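Local coordinates for protein L-glyceraldehyde 3-phosphate reductase (Clostridium beijerinckii, PDB 6HG6) that binds NADPH in a TIM barrel of the aldo-keto reductase family and probably reduces aldehydes such as furfural or methylglyoxal, at residues A[3-8]-A[52-57]; A[12-17]-A[311-316]; A[196-201]-A[280-285]. All coordinates share one frame; numbering follows the deposited sequence.

Interaction 1: A[3-8]-A[52-57]; sequences YQASKN and AFDNGI
Asp-54, on the last turn of helix 42-54, takes two hydrogen bonds from the N-terminal segment 3-8, which is laid against the C-terminal end of this first helix of the TIM barrel, after strand 28-31. A Schellman motif ends the helix here: Ile-57 N bonds to Ala-52 O and Gly-56 N to Phe-53 O, with Gly-56 at positive phi as the C-prime residue. Followed outward, the Asp-54 side chain starts with CB packed 3.9 Å from Ser-6 CB. Although CB does not point at 3-8, CG, anti to the carbonyl carbon and beside the backbone N (chi1 -79°), carries the carboxylate there. OD1 is gripped from opposite faces of the carboxylate plane: Tyr-3 OH donates at 2.7 Å, and Ser-6 N donates at 3.0 Å through a nearly straight bond (167°). OD2 accepts from a water that also donates to Gln-4 O. The phenol of Tyr-3 and the carboxylate meet tip to tip, their planes 24° apart. The same hydroxyl reaches the edge of the Phe-53 ring, 3.4 Å from OH to CD2, while Ala-5 CB packs 3.5 Å from Phe-53 CE2. Phe-50 stacks on the Tyr-3 ring, and Tyr-88 meets the Phe-53 ring and bonds to Ala-5 N. Ser-6 OG closes an ST turn by accepting from Asn-8 N at 3.1 Å, and a second water joins this OG to Asp-54 O.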
loop_
_atom_site.group_PDB
_atom_site.type_symbol
_atom_site.label_atom_id
_atom_site.label_comp_id
_atom_site.label_asym_id
_atom_site.label_seq_id
_atom_site.Cartn_x
_atom_site.Cartn_y
_atom_site.Cartn_z
ATOM N N TYR A 3 -18.783 4.660 17.624
ATOM C CA TYR A 3 -17.741 5.367 16.831
ATOM C C TYR A 3 -18.434 6.328 15.871
ATOM O O TYR A 3 -19.309 5.919 15.152
ATOM C CB TYR A 3 -16.865 4.465 15.971
ATOM C CG TYR A 3 -15.981 5.207 14.987
ATOM C CD1 TYR A 3 -15.009 6.099 15.421
ATOM C CD2 TYR A 3 -16.130 5.037 13.622
ATOM C CE1 TYR A 3 -14.169 6.746 14.528
ATOM C CE2 TYR A 3 -15.310 5.691 12.713
ATOM C CZ TYR A 3 -14.330 6.550 13.168
ATOM O OH TYR A 3 -13.511 7.181 12.276
ATOM N N GLN A 4 -18.021 7.579 15.881
ATOM C CA GLN A 4 -18.512 8.607 14.931
ATOM C C GLN A 4 -17.265 9.273 14.381
ATOM O O GLN A 4 -16.473 9.794 15.172
ATOM C CB GLN A 4 -19.397 9.652 15.597
ATOM C CG GLN A 4 -20.739 9.126 16.082
ATOM C CD GLN A 4 -21.504 10.263 16.719
ATOM O OE1 GLN A 4 -21.724 10.285 17.938
ATOM N NE2 GLN A 4 -21.816 11.277 15.915
ATOM N N ALA A 5 -17.094 9.169 13.076
ATOM C CA ALA A 5 -15.899 9.673 12.391
ATOM C C ALA A 5 -15.803 11.160 12.686
ATOM O O ALA A 5 -16.841 11.819 12.860
ATOM C CB ALA A 5 -15.968 9.394 10.926
ATOM N N SER A 6 -14.579 11.616 12.892
ATOM C CA SER A 6 -14.283 13.029 13.156
ATOM C C SER A 6 -14.856 13.905 12.032
ATOM O O SER A 6 -14.557 13.637 10.880
ATOM C CB SER A 6 -12.818 13.225 13.259
ATOM O OG SER A 6 -12.555 14.605 13.378
ATOM N N LYS A 7 -15.565 14.971 12.381
ATOM C CA LYS A 7 -16.071 15.949 11.392
ATOM C C LYS A 7 -14.893 16.669 10.713
ATOM O O LYS A 7 -15.079 17.182 9.618
ATOM C CB LYS A 7 -16.993 16.961 12.074
ATOM C CG LYS A 7 -18.371 16.449 12.499
ATOM C CD LYS A 7 -19.111 15.559 11.477
ATOM C CE LYS A 7 -20.608 15.793 11.356
ATOM N NZ LYS A 7 -21.231 16.216 12.636
ATOM N N ASN A 8 -13.702 16.662 11.302
ATOM C CA ASN A 8 -12.506 17.348 10.743
ATOM C C ASN A 8 -11.668 16.402 9.882
ATOM O O ASN A 8 -10.600 16.804 9.441
ATOM C CB ASN A 8 -11.630 17.894 11.876
ATOM C CG ASN A 8 -12.327 18.949 12.702
ATOM O OD1 ASN A 8 -13.107 19.756 12.190
ATOM N ND2 ASN A 8 -12.018 18.985 13.988
ATOM N N ALA A 52 -6.996 6.154 11.806
ATOM C CA ALA A 52 -6.628 6.344 10.398
ATOM C C ALA A 52 -7.708 7.201 9.712
ATOM O O ALA A 52 -7.395 8.259 9.138
ATOM C CB ALA A 52 -6.485 5.022 9.718
ATOM N N PHE A 53 -8.957 6.767 9.807
ATOM C CA PHE A 53 -10.079 7.450 9.120
ATOM C C PHE A 53 -10.272 8.847 9.700
ATOM O O PHE A 53 -10.547 9.780 8.930
ATOM C CB PHE A 53 -11.345 6.598 9.184
ATOM C CG PHE A 53 -12.485 7.099 8.330
ATOM C CD1 PHE A 53 -12.294 7.288 6.978
ATOM C CD2 PHE A 53 -13.740 7.305 8.868
ATOM C CE1 PHE A 53 -13.323 7.788 6.171
ATOM C CE2 PHE A 53 -14.776 7.785 8.078
ATOM C CZ PHE A 53 -14.564 8.018 6.730
ATOM N N ASP A 54 -10.149 9.023 11.019
ATOM C CA ASP A 54 -10.352 10.342 11.653
ATOM C C ASP A 54 -9.326 11.350 11.131
ATOM O O ASP A 54 -9.583 12.535 11.280
ATOM C CB ASP A 54 -10.276 10.257 13.175
ATOM C CG ASP A 54 -11.529 9.723 13.842
ATOM O OD1 ASP A 54 -12.522 9.509 13.157
ATOM O OD2 ASP A 54 -11.503 9.634 15.095
ATOM N N ASN A 55 -8.172 10.869 10.640
ATOM C CA ASN A 55 -7.049 11.707 10.125
ATOM C C ASN A 55 -7.061 11.748 8.596
ATOM O O ASN A 55 -6.064 12.194 7.998
ATOM C CB ASN A 55 -5.728 11.193 10.687
ATOM C CG ASN A 55 -5.623 11.581 12.139
ATOM O OD1 ASN A 55 -5.940 10.789 13.031
ATOM N ND2 ASN A 55 -5.341 12.832 12.390
ATOM N N GLY A 56 -8.155 11.297 7.979
ATOM C CA GLY A 56 -8.374 11.408 6.524
ATOM C C GLY A 56 -7.806 10.288 5.722
ATOM O O GLY A 56 -7.904 10.360 4.492
ATOM N N ILE A 57 -7.308 9.221 6.356
ATOM C CA ILE A 57 -6.854 8.023 5.622
ATOM C C ILE A 57 -8.107 7.255 5.197
ATOM O O ILE A 57 -8.786 6.656 6.045
ATOM C CB ILE A 57 -5.869 7.169 6.411
ATOM C CG1 ILE A 57 -4.664 8.034 6.770
ATOM C CG2 ILE A 57 -5.486 6.004 5.559
ATOM C CD1 ILE A 57 -3.731 7.380 7.782
HETATM O O HOH W 1 -13.963 10.038 16.062
HETATM O O HOH W 2 -9.499 14.852 12.551
#

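Interaction 2: A[12-17]-A[311-316]; sequences EMKYSK and IVHKIG
Glu-12 brings both its backbone and its side chain to the imidazole of His-313, where the segment leading into strand 15-17 meets the 3-10 segment around 311-313. Its carbonyl O lies at the edge of the ring, near the ring plane, 3.1 Å from His-313 NE2. Its side chain bends at chi2 (-73°) and crosses the histidine at about a right angle, with OE2 4.0 Å from CE1 and the carboxylate and ring planes 62° apart. Glu-12 OE2 stays 4.2 Å from His-313 NE2, not in contact but near enough that it might favour a protonated imidazole; the Lys-14 amine, also nearby, would work against this. In Met-13, CB points away from 311-316, but the bend at chi2 (53°) turns SD back, 4.0 Å from Val-312 CG1, the apolar part of the contact. Lys-14 then extends beyond CG and runs past the ring, its CE 3.8 Å from His-313 CD2, while CG2 of Val-312 lies on one side of that ring, offset toward its rim. Lys-14 and Ser-16 pair through their backbones with Met-27 and Leu-25, forming the N-terminal beta-hairpin 15-17/24-26 that precedes the first barrel strand in aldo-keto reductases. The contact joins this hairpin to the loop between helices 302-308 and 319-329, and Met-13 and Val-312 both rest on Ile-28 of barrel strand 28-31.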
loop_
_atom_site.group_PDB
_atom_site.type_symbol
_atom_site.label_atom_id
_atom_site.label_comp_id
_atom_site.label_asym_id
_atom_site.label_seq_id
_atom_site.Cartn_x
_atom_site.Cartn_y
_atom_site.Cartn_z
ATOM N N GLU A 12 -7.123 18.127 6.623
ATOM C CA GLU A 12 -5.641 18.224 6.512
ATOM C C GLU A 12 -5.069 17.271 5.478
ATOM O O GLU A 12 -4.128 17.652 4.780
ATOM C CB GLU A 12 -4.995 17.875 7.854
ATOM C CG GLU A 12 -5.299 18.885 8.947
ATOM C CD GLU A 12 -4.563 20.197 8.779
ATOM O OE1 GLU A 12 -5.120 21.218 9.208
ATOM O OE2 GLU A 12 -3.402 20.190 8.261
ATOM N N MET A 13 -5.577 16.047 5.421
ATOM C CA MET A 13 -4.990 15.036 4.525
ATOM C C MET A 13 -5.048 15.568 3.088
ATOM O O MET A 13 -5.996 16.267 2.748
ATOM C CB MET A 13 -5.769 13.718 4.658
ATOM C CG MET A 13 -5.272 12.647 3.776
ATOM S SD MET A 13 -3.507 12.261 3.840
ATOM C CE MET A 13 -3.237 11.848 5.562
ATOM N N LYS A 14 -4.059 15.266 2.266
ATOM C CA LYS A 14 -4.107 15.555 0.810
ATOM C C LYS A 14 -4.443 14.264 0.058
ATOM O O LYS A 14 -4.087 13.179 0.536
ATOM C CB LYS A 14 -2.790 16.164 0.354
ATOM C CG LYS A 14 -2.518 17.522 0.990
ATOM C CD LYS A 14 -1.342 18.249 0.362
ATOM C CE LYS A 14 -1.192 19.657 0.881
ATOM N NZ LYS A 14 0.081 20.247 0.412
ATOM N N TYR A 15 -5.134 14.392 -1.070
ATOM C CA TYR A 15 -5.628 13.278 -1.916
ATOM C C TYR A 15 -5.054 13.454 -3.312
ATOM O O TYR A 15 -4.998 14.612 -3.798
ATOM C CB TYR A 15 -7.165 13.218 -1.907
ATOM C CG TYR A 15 -7.694 13.011 -0.512
ATOM C CD1 TYR A 15 -7.836 11.743 0.030
ATOM C CD2 TYR A 15 -7.999 14.099 0.290
ATOM C CE1 TYR A 15 -8.231 11.579 1.346
ATOM C CE2 TYR A 15 -8.381 13.952 1.612
ATOM C CZ TYR A 15 -8.521 12.673 2.133
ATOM O OH TYR A 15 -8.884 12.589 3.450
ATOM N N SER A 16 -4.560 12.373 -3.900
ATOM C CA SER A 16 -3.851 12.417 -5.197
ATOM C C SER A 16 -4.501 11.452 -6.170
ATOM O O SER A 16 -4.801 10.316 -5.792
ATOM C CB SER A 16 -2.375 12.121 -5.005
ATOM O OG SER A 16 -1.772 13.190 -4.267
ATOM N N LYS A 17 -4.627 11.907 -7.409
ATOM C CA LYS A 17 -5.125 11.048 -8.484
ATOM C C LYS A 17 -4.177 9.864 -8.691
ATOM O O LYS A 17 -2.944 10.028 -8.647
ATOM C CB LYS A 17 -5.191 11.798 -9.802
ATOM C CG LYS A 17 -6.162 12.955 -9.832
ATOM C CD LYS A 17 -6.027 13.808 -11.048
ATOM C CE LYS A 17 -6.164 13.053 -12.345
ATOM N NZ LYS A 17 -6.105 14.000 -13.494
ATOM N N ILE A 311 3.528 14.200 7.541
ATOM C CA ILE A 311 4.614 14.087 6.519
ATOM C C ILE A 311 4.122 14.544 5.151
ATOM O O ILE A 311 4.955 15.105 4.398
ATOM C CB ILE A 311 5.168 12.660 6.478
ATOM C CG1 ILE A 311 4.167 11.675 5.862
ATOM C CG2 ILE A 311 5.600 12.220 7.861
ATOM C CD1 ILE A 311 4.228 11.607 4.348
ATOM N N VAL A 312 2.831 14.330 4.846
ATOM C CA VAL A 312 2.195 14.743 3.551
ATOM C C VAL A 312 2.381 16.258 3.347
ATOM O O VAL A 312 2.143 16.711 2.212
ATOM C CB VAL A 312 0.697 14.354 3.437
ATOM C CG1 VAL A 312 0.479 12.904 3.813
ATOM C CG2 VAL A 312 -0.225 15.245 4.264
ATOM N N HIS A 313 2.782 17.007 4.380
ATOM C CA HIS A 313 2.967 18.489 4.287
ATOM C C HIS A 313 4.445 18.898 4.171
ATOM O O HIS A 313 4.699 20.095 4.170
ATOM C CB HIS A 313 2.273 19.175 5.465
ATOM C CG HIS A 313 0.806 18.971 5.387
ATOM N ND1 HIS A 313 0.161 17.998 6.122
ATOM C CD2 HIS A 313 -0.115 19.522 4.568
ATOM C CE1 HIS A 313 -1.121 17.998 5.799
ATOM N NE2 HIS A 313 -1.316 18.934 4.850
ATOM N N LYS A 314 5.367 17.942 4.022
ATOM C CA LYS A 314 6.823 18.202 3.876
ATOM C C LYS A 314 7.417 17.230 2.847
ATOM O O LYS A 314 8.452 16.581 3.148
ATOM C CB LYS A 314 7.547 18.050 5.222
ATOM C CG LYS A 314 7.150 19.032 6.309
ATOM C CD LYS A 314 8.112 19.023 7.457
ATOM C CE LYS A 314 7.580 19.737 8.679
ATOM N NZ LYS A 314 8.624 19.795 9.728
ATOM N N ILE A 315 6.814 17.129 1.668
ATOM C CA ILE A 315 7.275 16.158 0.624
ATOM C C ILE A 315 8.302 16.844 -0.289
ATOM O O ILE A 315 8.841 16.170 -1.184
ATOM C CB ILE A 315 6.087 15.555 -0.128
ATOM C CG1 ILE A 315 5.275 16.602 -0.905
ATOM C CG2 ILE A 315 5.218 14.784 0.865
ATOM C CD1 ILE A 315 4.208 16.005 -1.799
ATOM N N GLY A 316 8.557 18.129 -0.050
ATOM C CA GLY A 316 9.583 18.897 -0.784
ATOM C C GLY A 316 10.977 18.730 -0.200
ATOM O O GLY A 316 11.144 18.868 1.018
#

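Interaction 3: A[196-201]-A[280-285]; sequences YSIFDR and QMALSW
Trp-285 of helix 278-286 places its indole among three side chains of the loop that follows barrel strand 189-195; its CG, anti to the backbone N (chi1 -179°), starts the ring toward that loop. One face of the indole carries Ile-198: CG1 sits over the face, 3.8 Å from the centroid of the five-membered ring, a CH-pi contact. Over the opposite face lies a water, offset toward the rim, that donates to both Tyr-196 OH and Trp-285 O. The outer atoms of the six-membered ring meet two other flat groups. Trp-285 CZ3 stands over one face of the Tyr-196 ring, 3.6 Å from CZ; the two aromatic planes are inclined at 47°, an oblique pair. Trp-285 CZ2 lies over the centre of the Arg-201 guanidinium, 3.4 Å from CZ.

One bond within its own segment helps hold the guanidinium: Arg-201 NE donates to Ile-198 O at 2.8 Å, almost straight (171°), with the acceptor close to the guanidinium plane. Arg-201 NH1 and NH2 form salt bridges with Asp-326 and Glu-204, and Glu-204 is also hydrogen-bonded to Tyr-196 OH through OE2. Farther along Ile-198, CD1 touches Met-281 CE at 4.3 Å and packs on Ala-282. A second water accepts from Ile-198 N and donates to Ala-282 O, joining loop and helix backbones.

The loop contains a type I beta turn from Ser-197 to Asp-200. The buried contact fastens the loop after strand 189-195 to helix 278-286; the side chain of Ser-197 is about 7 Å from NADPH, and that of Ala-282 about 4 Å from the side chain of NADPH-binding Leu-225. Helix 319-329 packs alongside through Ile-325, which touches both Ile-198 and Trp-285, and helix 202-205 supplies Glu-204.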
loop_
_atom_site.group_PDB
_atom_site.type_symbol
_atom_site.label_atom_id
_atom_site.label_comp_id
_atom_site.label_asym_id
_atom_site.label_seq_id
_atom_site.Cartn_x
_atom_site.Cartn_y
_atom_site.Cartn_z
ATOM N N TYR A 196 9.092 0.432 -2.005
ATOM C CA TYR A 196 9.930 1.617 -2.311
ATOM C C TYR A 196 10.325 2.314 -1.028
ATOM O O TYR A 196 9.437 2.576 -0.216
ATOM C CB TYR A 196 9.149 2.567 -3.216
ATOM C CG TYR A 196 9.929 3.691 -3.842
ATOM C CD1 TYR A 196 11.216 3.520 -4.328
ATOM C CD2 TYR A 196 9.361 4.949 -3.993
ATOM C CE1 TYR A 196 11.924 4.576 -4.903
ATOM C CE2 TYR A 196 10.032 5.988 -4.614
ATOM C CZ TYR A 196 11.321 5.815 -5.073
ATOM O OH TYR A 196 11.975 6.869 -5.658
ATOM N N SER A 197 11.612 2.569 -0.851
ATOM C CA SER A 197 12.127 3.312 0.319
ATOM C C SER A 197 13.446 3.959 -0.063
ATOM O O SER A 197 14.010 3.621 -1.102
ATOM C CB SER A 197 12.341 2.421 1.502
ATOM O OG SER A 197 13.420 1.549 1.230
ATOM N N ILE A 198 13.955 4.794 0.816
ATOM C CA ILE A 198 15.330 5.326 0.644
ATOM C C ILE A 198 16.312 4.158 0.429
ATOM O O ILE A 198 17.261 4.346 -0.357
ATOM C CB ILE A 198 15.687 6.205 1.846
ATOM C CG1 ILE A 198 14.883 7.507 1.770
ATOM C CG2 ILE A 198 17.178 6.452 1.918
ATOM C CD1 ILE A 198 15.026 8.401 2.970
ATOM N N PHE A 199 16.103 3.000 1.076
ATOM C CA PHE A 199 17.019 1.825 0.993
ATOM C C PHE A 199 16.619 0.811 -0.094
ATOM O O PHE A 199 17.421 -0.122 -0.363
ATOM C CB PHE A 199 17.131 1.138 2.352
ATOM C CG PHE A 199 17.967 1.895 3.342
ATOM C CD1 PHE A 199 19.215 2.367 2.990
ATOM C CD2 PHE A 199 17.490 2.158 4.613
ATOM C CE1 PHE A 199 19.995 3.057 3.902
ATOM C CE2 PHE A 199 18.273 2.846 5.531
ATOM C CZ PHE A 199 19.503 3.333 5.159
ATOM N N ASP A 200 15.488 0.982 -0.758
ATOM C CA ASP A 200 15.068 0.047 -1.822
ATOM C C ASP A 200 14.649 0.843 -3.054
ATOM O O ASP A 200 13.503 1.313 -3.107
ATOM C CB ASP A 200 13.977 -0.898 -1.331
ATOM C CG ASP A 200 13.690 -1.982 -2.341
ATOM O OD1 ASP A 200 14.175 -1.876 -3.484
ATOM O OD2 ASP A 200 12.994 -2.930 -1.971
ATOM N N ARG A 201 15.551 0.925 -4.024
ATOM C CA ARG A 201 15.349 1.711 -5.261
ATOM C C ARG A 201 14.911 0.819 -6.414
ATOM O O ARG A 201 15.088 1.236 -7.578
ATOM C CB ARG A 201 16.661 2.418 -5.600
ATOM C CG ARG A 201 17.200 3.273 -4.466
ATOM C CD ARG A 201 16.187 4.254 -3.881
ATOM N NE ARG A 201 16.866 5.183 -2.978
ATOM C CZ ARG A 201 17.427 6.349 -3.312
ATOM N NH1 ARG A 201 18.031 7.056 -2.379
ATOM N NH2 ARG A 201 17.405 6.811 -4.552
ATOM N N GLN A 280 9.479 10.022 9.515
ATOM C CA GLN A 280 8.707 11.074 8.812
ATOM C C GLN A 280 9.422 11.463 7.515
ATOM O O GLN A 280 8.741 11.566 6.494
ATOM C CB GLN A 280 8.485 12.287 9.691
ATOM C CG GLN A 280 7.379 12.086 10.708
ATOM C CD GLN A 280 7.267 13.313 11.578
ATOM O OE1 GLN A 280 8.267 13.911 11.959
ATOM N NE2 GLN A 280 6.027 13.756 11.756
ATOM N N MET A 281 10.751 11.606 7.537
ATOM C CA MET A 281 11.471 12.002 6.306
ATOM C C MET A 281 11.391 10.864 5.287
ATOM O O MET A 281 11.266 11.136 4.080
ATOM C CB MET A 281 12.934 12.310 6.570
ATOM C CG MET A 281 13.598 12.798 5.325
ATOM S SD MET A 281 15.306 13.276 5.578
ATOM C CE MET A 281 16.094 11.660 5.615
ATOM N N ALA A 282 11.469 9.615 5.753
ATOM C CA ALA A 282 11.418 8.436 4.872
ATOM C C ALA A 282 10.072 8.423 4.141
ATOM O O ALA A 282 10.065 8.055 2.953
ATOM C CB ALA A 282 11.659 7.165 5.668
ATOM N N LEU A 283 8.978 8.782 4.832
ATOM C CA LEU A 283 7.624 8.816 4.221
ATOM C C LEU A 283 7.560 9.973 3.219
ATOM O O LEU A 283 7.100 9.742 2.101
ATOM C CB LEU A 283 6.541 8.977 5.284
ATOM C CG LEU A 283 6.430 7.850 6.311
ATOM C CD1 LEU A 283 5.292 8.155 7.273
ATOM C CD2 LEU A 283 6.217 6.512 5.650
ATOM N N SER A 284 8.052 11.145 3.603
ATOM C CA SER A 284 8.090 12.342 2.720
ATOM C C SER A 284 8.911 12.025 1.467
ATOM O O SER A 284 8.504 12.424 0.378
ATOM C CB SER A 284 8.615 13.531 3.403
ATOM O OG SER A 284 7.809 13.846 4.509
ATOM N N TRP A 285 10.030 11.319 1.608
ATOM C CA TRP A 285 10.913 11.057 0.454
ATOM C C TRP A 285 10.190 10.184 -0.579
ATOM O O TRP A 285 10.280 10.450 -1.791
ATOM C CB TRP A 285 12.233 10.462 0.964
ATOM C CG TRP A 285 13.204 10.193 -0.133
ATOM C CD1 TRP A 285 14.205 11.016 -0.536
ATOM C CD2 TRP A 285 13.277 9.027 -0.969
ATOM N NE1 TRP A 285 14.885 10.438 -1.567
ATOM C CE2 TRP A 285 14.357 9.232 -1.855
ATOM C CE3 TRP A 285 12.568 7.836 -1.047
ATOM C CZ2 TRP A 285 14.708 8.311 -2.835
ATOM C CZ3 TRP A 285 12.928 6.918 -2.011
ATOM C CH2 TRP A 285 13.998 7.145 -2.869
HETATM O O HOH W 3 11.287 9.200 -4.035
HETATM O O HOH W 4 11.771 5.746 2.517
#

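From the N terminus, interaction 1 closes the first loop, bringing 3-8 onto the end of helix 42-54. Interaction 2 starts inside that loop, at 12-17, and closes only at 311-316, so the two cross; they also touch, Gly-56 O lying 2.6 Å from Tyr-15 OH in a probable hydrogen bond. Interaction 3, between 196-201 and 280-285, is nested within the long loop of interaction 2 and comes after interaction 1 has closed. It meets interaction 2 through Ile-311, packed on Gln-280 and Leu-283. Together the contacts tie the N-terminal extension to helix 42-54 and the loop between helices 302-308 and 319-329, and the loop after strand 189-195 to helix 278-286.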